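Local coordinates for protein inosine-uridine preferring nucleoside hydrolase (Gardnerella vaginalis 315-A, PDB 6BA1) that belongs to the inosine-uridine preferring nucleoside hydrolase family and carries a calcium ion beside a mainly parallel, helix-flanked beta sheet, at residues Gly34-Val48 / Lys64-Phe78. Sequence-based numbering, arbitrary orientation.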
loop_
_atom_site.group_PDB
_atom_site.type_symbol
_atom_site.label_atom_id
_atom_site.label_comp_id
_atom_site.label_asym_id
_atom_site.label_seq_id
_atom_site.Cartn_x
_atom_site.Cartn_y
_atom_site.Cartn_z
ATOM N N GLY A 34 18.424 -5.049 -26.795
ATOM C CA GLY A 34 17.249 -5.192 -27.637
ATOM C C GLY A 34 15.970 -4.650 -27.031
ATOM O O GLY A 34 15.900 -4.384 -25.841
ATOM N N ILE A 35 14.970 -4.479 -27.883
ATOM C CA ILE A 35 13.646 -4.038 -27.493
ATOM C C ILE A 35 12.706 -5.192 -27.766
ATOM O O ILE A 35 12.401 -5.491 -28.906
ATOM C CB ILE A 35 13.210 -2.779 -28.273
ATOM C CG1 ILE A 35 14.059 -1.587 -27.833
ATOM C CG2 ILE A 35 11.729 -2.487 -28.071
ATOM C CD1 ILE A 35 13.890 -0.346 -28.667
ATOM N N THR A 36 12.271 -5.860 -26.707
ATOM C CA THR A 36 11.197 -6.837 -26.802
ATOM C C THR A 36 9.858 -6.109 -27.002
ATOM O O THR A 36 9.570 -5.149 -26.297
ATOM C CB THR A 36 11.148 -7.697 -25.536
ATOM O OG1 THR A 36 12.308 -8.547 -25.498
ATOM C CG2 THR A 36 9.884 -8.535 -25.520
ATOM N N GLY A 37 9.040 -6.574 -27.946
ATOM C CA GLY A 37 7.762 -5.922 -28.276
ATOM C C GLY A 37 6.583 -6.607 -27.611
ATOM O O GLY A 37 6.519 -7.833 -27.582
ATOM N N THR A 38 5.659 -5.822 -27.063
ATOM C CA THR A 38 4.416 -6.356 -26.502
ATOM C C THR A 38 3.260 -5.420 -26.883
ATOM O O THR A 38 3.433 -4.554 -27.747
ATOM C CB THR A 38 4.548 -6.616 -24.969
ATOM O OG1 THR A 38 3.503 -7.493 -24.509
ATOM C CG2 THR A 38 4.525 -5.315 -24.167
ATOM N N TYR A 39 2.104 -5.587 -26.239
ATOM C CA TYR A 39 0.826 -5.022 -26.696
ATOM C C TYR A 39 0.212 -4.147 -25.605
ATOM O O TYR A 39 0.635 -4.205 -24.450
ATOM C CB TYR A 39 -0.141 -6.161 -27.044
ATOM C CG TYR A 39 -0.489 -7.022 -25.840
ATOM C CD1 TYR A 39 -1.643 -6.779 -25.093
ATOM C CD2 TYR A 39 0.360 -8.051 -25.428
ATOM C CE1 TYR A 39 -1.948 -7.549 -23.990
ATOM C CE2 TYR A 39 0.061 -8.828 -24.319
ATOM C CZ TYR A 39 -1.093 -8.572 -23.603
ATOM O OH TYR A 39 -1.400 -9.318 -22.497
ATOM N N GLY A 40 -0.797 -3.355 -25.967
ATOM C CA GLY A 40 -1.539 -2.552 -24.984
ATOM C C GLY A 40 -1.861 -1.176 -25.518
ATOM O O GLY A 40 -2.980 -0.929 -25.984
ATOM N N ASN A 41 -0.885 -0.277 -25.427
ATOM C CA ASN A 41 -0.988 1.069 -26.006
ATOM C C ASN A 41 -1.320 0.958 -27.497
ATOM O O ASN A 41 -2.099 1.742 -28.040
ATOM C CB ASN A 41 0.324 1.863 -25.842
ATOM C CG ASN A 41 0.637 2.221 -24.389
ATOM O OD1 ASN A 41 -0.176 2.022 -23.495
ATOM N ND2 ASN A 41 1.826 2.768 -24.157
ATOM N N VAL A 42 -0.716 -0.037 -28.143
ATOM C CA VAL A 42 -0.951 -0.322 -29.538
ATOM C C VAL A 42 -0.764 -1.822 -29.793
ATOM O O VAL A 42 -0.134 -2.517 -28.981
ATOM C CB VAL A 42 0.001 0.546 -30.396
ATOM C CG1 VAL A 42 1.440 0.048 -30.296
ATOM C CG2 VAL A 42 -0.494 0.651 -31.843
ATOM N N LEU A 43 -1.340 -2.314 -30.903
ATOM C CA LEU A 43 -1.193 -3.719 -31.333
ATOM C C LEU A 43 0.280 -4.142 -31.353
ATOM O O LEU A 43 1.157 -3.335 -31.671
ATOM C CB LEU A 43 -1.798 -3.909 -32.728
ATOM C CG LEU A 43 -3.334 -3.831 -32.810
ATOM C CD1 LEU A 43 -3.780 -3.223 -34.137
ATOM C CD2 LEU A 43 -3.987 -5.195 -32.584
ATOM N N MET A 44 0.539 -5.404 -31.003
ATOM C CA MET A 44 1.903 -5.888 -30.796
ATOM C C MET A 44 2.861 -5.571 -31.952
ATOM O O MET A 44 3.984 -5.107 -31.731
ATOM C CB MET A 44 1.889 -7.397 -30.520
ATOM C CG MET A 44 3.275 -7.995 -30.272
ATOM S SD MET A 44 4.121 -8.424 -31.799
ATOM C CE MET A 44 5.790 -8.564 -31.235
ATOM N N GLU A 45 2.396 -5.855 -33.170
ATOM C CA GLU A 45 3.141 -5.591 -34.410
ATOM C C GLU A 45 3.486 -4.113 -34.569
ATOM O O GLU A 45 4.634 -3.769 -34.839
ATOM C CB GLU A 45 2.334 -6.046 -35.636
ATOM C CG GLU A 45 2.235 -7.558 -35.809
ATOM C CD GLU A 45 3.518 -8.209 -36.321
ATOM O OE1 GLU A 45 4.511 -7.494 -36.626
ATOM O OE2 GLU A 45 3.530 -9.456 -36.422
ATOM N N GLN A 46 2.486 -3.250 -34.408
ATOM C CA GLN A 46 2.698 -1.799 -34.407
ATOM C C GLN A 46 3.793 -1.371 -33.417
ATOM O O GLN A 46 4.579 -0.474 -33.722
ATOM C CB GLN A 46 1.397 -1.036 -34.115
ATOM C CG GLN A 46 0.686 -0.488 -35.345
ATOM C CD GLN A 46 1.451 0.646 -36.013
ATOM O OE1 GLN A 46 2.247 1.334 -35.372
ATOM N NE2 GLN A 46 1.220 0.841 -37.304
ATOM N N GLY A 47 3.840 -2.022 -32.253
ATOM C CA GLY A 47 4.909 -1.828 -31.267
ATOM C C GLY A 47 6.303 -2.060 -31.843
ATOM O O GLY A 47 7.237 -1.310 -31.554
ATOM N N VAL A 48 6.424 -3.095 -32.671
ATOM C CA VAL A 48 7.672 -3.420 -33.341
ATOM C C VAL A 48 8.016 -2.416 -34.458
ATOM O O VAL A 48 9.166 -1.966 -34.540
ATOM C CB VAL A 48 7.658 -4.872 -33.877
ATOM C CG1 VAL A 48 8.881 -5.166 -34.751
ATOM C CG2 VAL A 48 7.568 -5.851 -32.708
ATOM N N LYS A 64 18.260 -4.395 -31.785
ATOM C CA LYS A 64 17.556 -5.498 -32.423
ATOM C C LYS A 64 16.203 -5.669 -31.746
ATOM O O LYS A 64 16.135 -5.883 -30.532
ATOM C CB LYS A 64 18.370 -6.785 -32.316
ATOM C CG LYS A 64 19.814 -6.617 -32.761
ATOM C CD LYS A 64 20.524 -7.929 -33.058
ATOM C CE LYS A 64 22.041 -7.859 -32.770
ATOM N NZ LYS A 64 22.797 -8.581 -33.816
ATOM N N VAL A 65 15.132 -5.566 -32.525
ATOM C CA VAL A 65 13.767 -5.624 -31.999
ATOM C C VAL A 65 13.207 -7.039 -32.145
ATOM O O VAL A 65 13.084 -7.547 -33.255
ATOM C CB VAL A 65 12.858 -4.620 -32.734
ATOM C CG1 VAL A 65 11.423 -4.717 -32.241
ATOM C CG2 VAL A 65 13.406 -3.206 -32.558
ATOM N N TYR A 66 12.863 -7.662 -31.021
ATOM C CA TYR A 66 12.331 -9.028 -31.007
ATOM C C TYR A 66 10.814 -9.003 -30.874
ATOM O O TYR A 66 10.222 -7.971 -30.584
ATOM C CB TYR A 66 12.983 -9.842 -29.888
ATOM C CG TYR A 66 14.482 -9.945 -30.057
ATOM C CD1 TYR A 66 15.067 -11.066 -30.634
ATOM C CD2 TYR A 66 15.319 -8.905 -29.656
ATOM C CE1 TYR A 66 16.450 -11.154 -30.791
ATOM C CE2 TYR A 66 16.693 -8.979 -29.812
ATOM C CZ TYR A 66 17.257 -10.102 -30.377
ATOM O OH TYR A 66 18.627 -10.166 -30.525
ATOM N N LYS A 67 10.198 -10.158 -31.092
ATOM C CA LYS A 67 8.761 -10.275 -31.271
ATOM C C LYS A 67 8.165 -11.113 -30.133
ATOM O O LYS A 67 8.335 -12.332 -30.094
ATOM C CB LYS A 67 8.480 -10.913 -32.646
ATOM C CG LYS A 67 7.613 -10.082 -33.584
ATOM C CD LYS A 67 7.735 -10.574 -35.017
ATOM C CE LYS A 67 6.915 -9.733 -35.974
ATOM N NZ LYS A 67 6.844 -10.348 -37.331
ATOM N N GLY A 68 7.504 -10.448 -29.187
ATOM C CA GLY A 68 6.809 -11.125 -28.088
ATOM C C GLY A 68 5.403 -11.576 -28.458
ATOM O O GLY A 68 5.097 -11.748 -29.624
ATOM N N LEU A 69 4.556 -11.742 -27.446
ATOM C CA LEU A 69 3.213 -12.313 -27.609
ATOM C C LEU A 69 2.159 -11.242 -27.881
ATOM O O LEU A 69 2.261 -10.141 -27.360
ATOM C CB LEU A 69 2.854 -13.145 -26.368
ATOM C CG LEU A 69 3.708 -14.403 -26.177
ATOM C CD1 LEU A 69 3.936 -14.740 -24.719
ATOM C CD2 LEU A 69 3.060 -15.579 -26.874
ATOM N N SER A 70 1.154 -11.584 -28.690
ATOM C CA SER A 70 0.090 -10.641 -29.121
ATOM C C SER A 70 -1.015 -10.431 -28.088
ATOM O O SER A 70 -1.483 -9.300 -27.917
ATOM C CB SER A 70 -0.567 -11.136 -30.412
ATOM O OG SER A 70 0.346 -11.123 -31.488
ATOM N N HIS A 71 -1.438 -11.519 -27.438
ATOM C CA HIS A 71 -2.569 -11.483 -26.489
ATOM C C HIS A 71 -2.122 -11.891 -25.083
ATOM O O HIS A 71 -1.000 -12.350 -24.884
ATOM C CB HIS A 71 -3.744 -12.366 -26.985
ATOM C CG HIS A 71 -3.360 -13.765 -27.358
ATOM N ND1 HIS A 71 -3.280 -14.189 -28.668
ATOM C CD2 HIS A 71 -3.046 -14.843 -26.600
ATOM C CE1 HIS A 71 -2.929 -15.467 -28.705
ATOM N NE2 HIS A 71 -2.783 -15.888 -27.461
ATOM N N ALA A 72 -3.019 -11.702 -24.118
ATOM C CA ALA A 72 -2.741 -11.995 -22.709
ATOM C C ALA A 72 -2.627 -13.486 -22.388
ATOM O O ALA A 72 -3.229 -14.323 -23.066
ATOM C CB ALA A 72 -3.792 -11.354 -21.820
ATOM N N SER A 73 -1.825 -13.792 -21.362
ATOM C CA SER A 73 -1.741 -15.106 -20.707
ATOM C C SER A 73 -3.031 -15.937 -20.771
ATOM O O SER A 73 -2.992 -17.107 -21.158
ATOM C CB SER A 73 -1.337 -14.899 -19.235
ATOM O OG SER A 73 -1.291 -16.105 -18.480
ATOM N N THR A 74 -4.155 -15.317 -20.401
ATOM C CA THR A 74 -5.450 -15.999 -20.277
ATOM C C THR A 74 -6.541 -15.466 -21.233
ATOM O O THR A 74 -7.731 -15.605 -20.949
ATOM C CB THR A 74 -5.963 -15.911 -18.821
ATOM O OG1 THR A 74 -6.111 -14.542 -18.452
ATOM C CG2 THR A 74 -4.989 -16.584 -17.860
ATOM N N LYS A 75 -6.138 -14.873 -22.354
ATOM C CA LYS A 75 -7.079 -14.407 -23.387
ATOM C C LYS A 75 -6.706 -14.991 -24.758
ATOM O O LYS A 75 -5.566 -15.399 -24.980
ATOM C CB LYS A 75 -7.115 -12.875 -23.440
ATOM C CG LYS A 75 -7.658 -12.215 -22.184
ATOM C CD LYS A 75 -7.935 -10.740 -22.408
ATOM C CE LYS A 75 -8.012 -9.995 -21.082
ATOM N NZ LYS A 75 -8.382 -8.572 -21.277
ATOM N N ASP A 76 -7.673 -15.037 -25.654
ATOM C CA ASP A 76 -7.498 -15.564 -27.018
ATOM C C ASP A 76 -6.956 -14.488 -27.961
ATOM O O ASP A 76 -6.098 -14.773 -28.805
ATOM C CB ASP A 76 -8.805 -16.099 -27.613
ATOM C CG ASP A 76 -9.538 -17.116 -26.764
ATOM O OD1 ASP A 76 -9.044 -17.451 -25.633
ATOM O OD2 ASP A 76 -10.650 -17.411 -27.123
ATOM N N SER A 77 -7.468 -13.257 -27.827
ATOM C CA SER A 77 -7.170 -12.151 -28.725
ATOM C C SER A 77 -6.790 -10.874 -27.969
ATOM O O SER A 77 -6.631 -10.887 -26.744
ATOM C CB SER A 77 -8.386 -11.883 -29.625
ATOM O OG SER A 77 -9.377 -11.110 -28.965
ATOM N N PHE A 78 -6.613 -9.786 -28.723
ATOM C CA PHE A 78 -6.425 -8.459 -28.146
ATOM C C PHE A 78 -6.765 -7.362 -29.164
ATOM O O PHE A 78 -6.311 -7.410 -30.309
ATOM C CB PHE A 78 -4.994 -8.280 -27.644
ATOM C CG PHE A 78 -4.644 -6.849 -27.334
ATOM C CD1 PHE A 78 -3.913 -6.078 -28.241
ATOM C CD2 PHE A 78 -5.077 -6.250 -26.155
ATOM C CE1 PHE A 78 -3.606 -4.758 -27.970
ATOM C CE2 PHE A 78 -4.775 -4.932 -25.871
ATOM C CZ PHE A 78 -4.039 -4.181 -26.786
#
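Tyr39 meets Phe78 because its CG sits between the backbone N and the carbonyl carbon (chi1 63°), while Phe78 holds its own ring carbon anti to the backbone N (chi1 167°). The two rings form a T-shaped pair with planes at 60°: the tyrosine edge leads with CD1, which lies 3.5 Å above the centre of the Phe78 ring plane. Backbone crosses one tyrosine face, where Ser70 O stands 3.2 Å from Tyr39 CG. Farther out, the phenol OH reaches Ala72 and is hydrogen-bonded to Thr134. Gly40, next to Tyr39, packs its backbone against Phe78 CZ; its neighbour Asn41 donates its backbone N-H to Asp12, a calcium ligand.

Strands 34-37 and 64-67 run parallel, with Ile35 N donating to Lys64 O, Tyr66 N to Ile35 O and Gly37 N to Tyr66 O; a weak bond from Gly68 N to Gly37 O follows. Helix 44-57 completes the right-handed beta-alpha-beta crossover between them. From the helix, Val48 CG1 meets Val65 CG1 at 3.6 Å, and the Met44 chain, bent at chi2, crosses Lys67 at about a right angle and sets its CE methyl against Lys67 CG and Gly68 N. Glu45 OE2 forms a salt bridge with Lys67 NZ at 3.6 Å.

Backbone hydrogen bonds thus fix the edge strand to its neighbour and aliphatic carbons seat it on the crossover helix, so the long, largely exposed ion pair probably adds little; aromatic packing ties the later loop to the turn beside the calcium site.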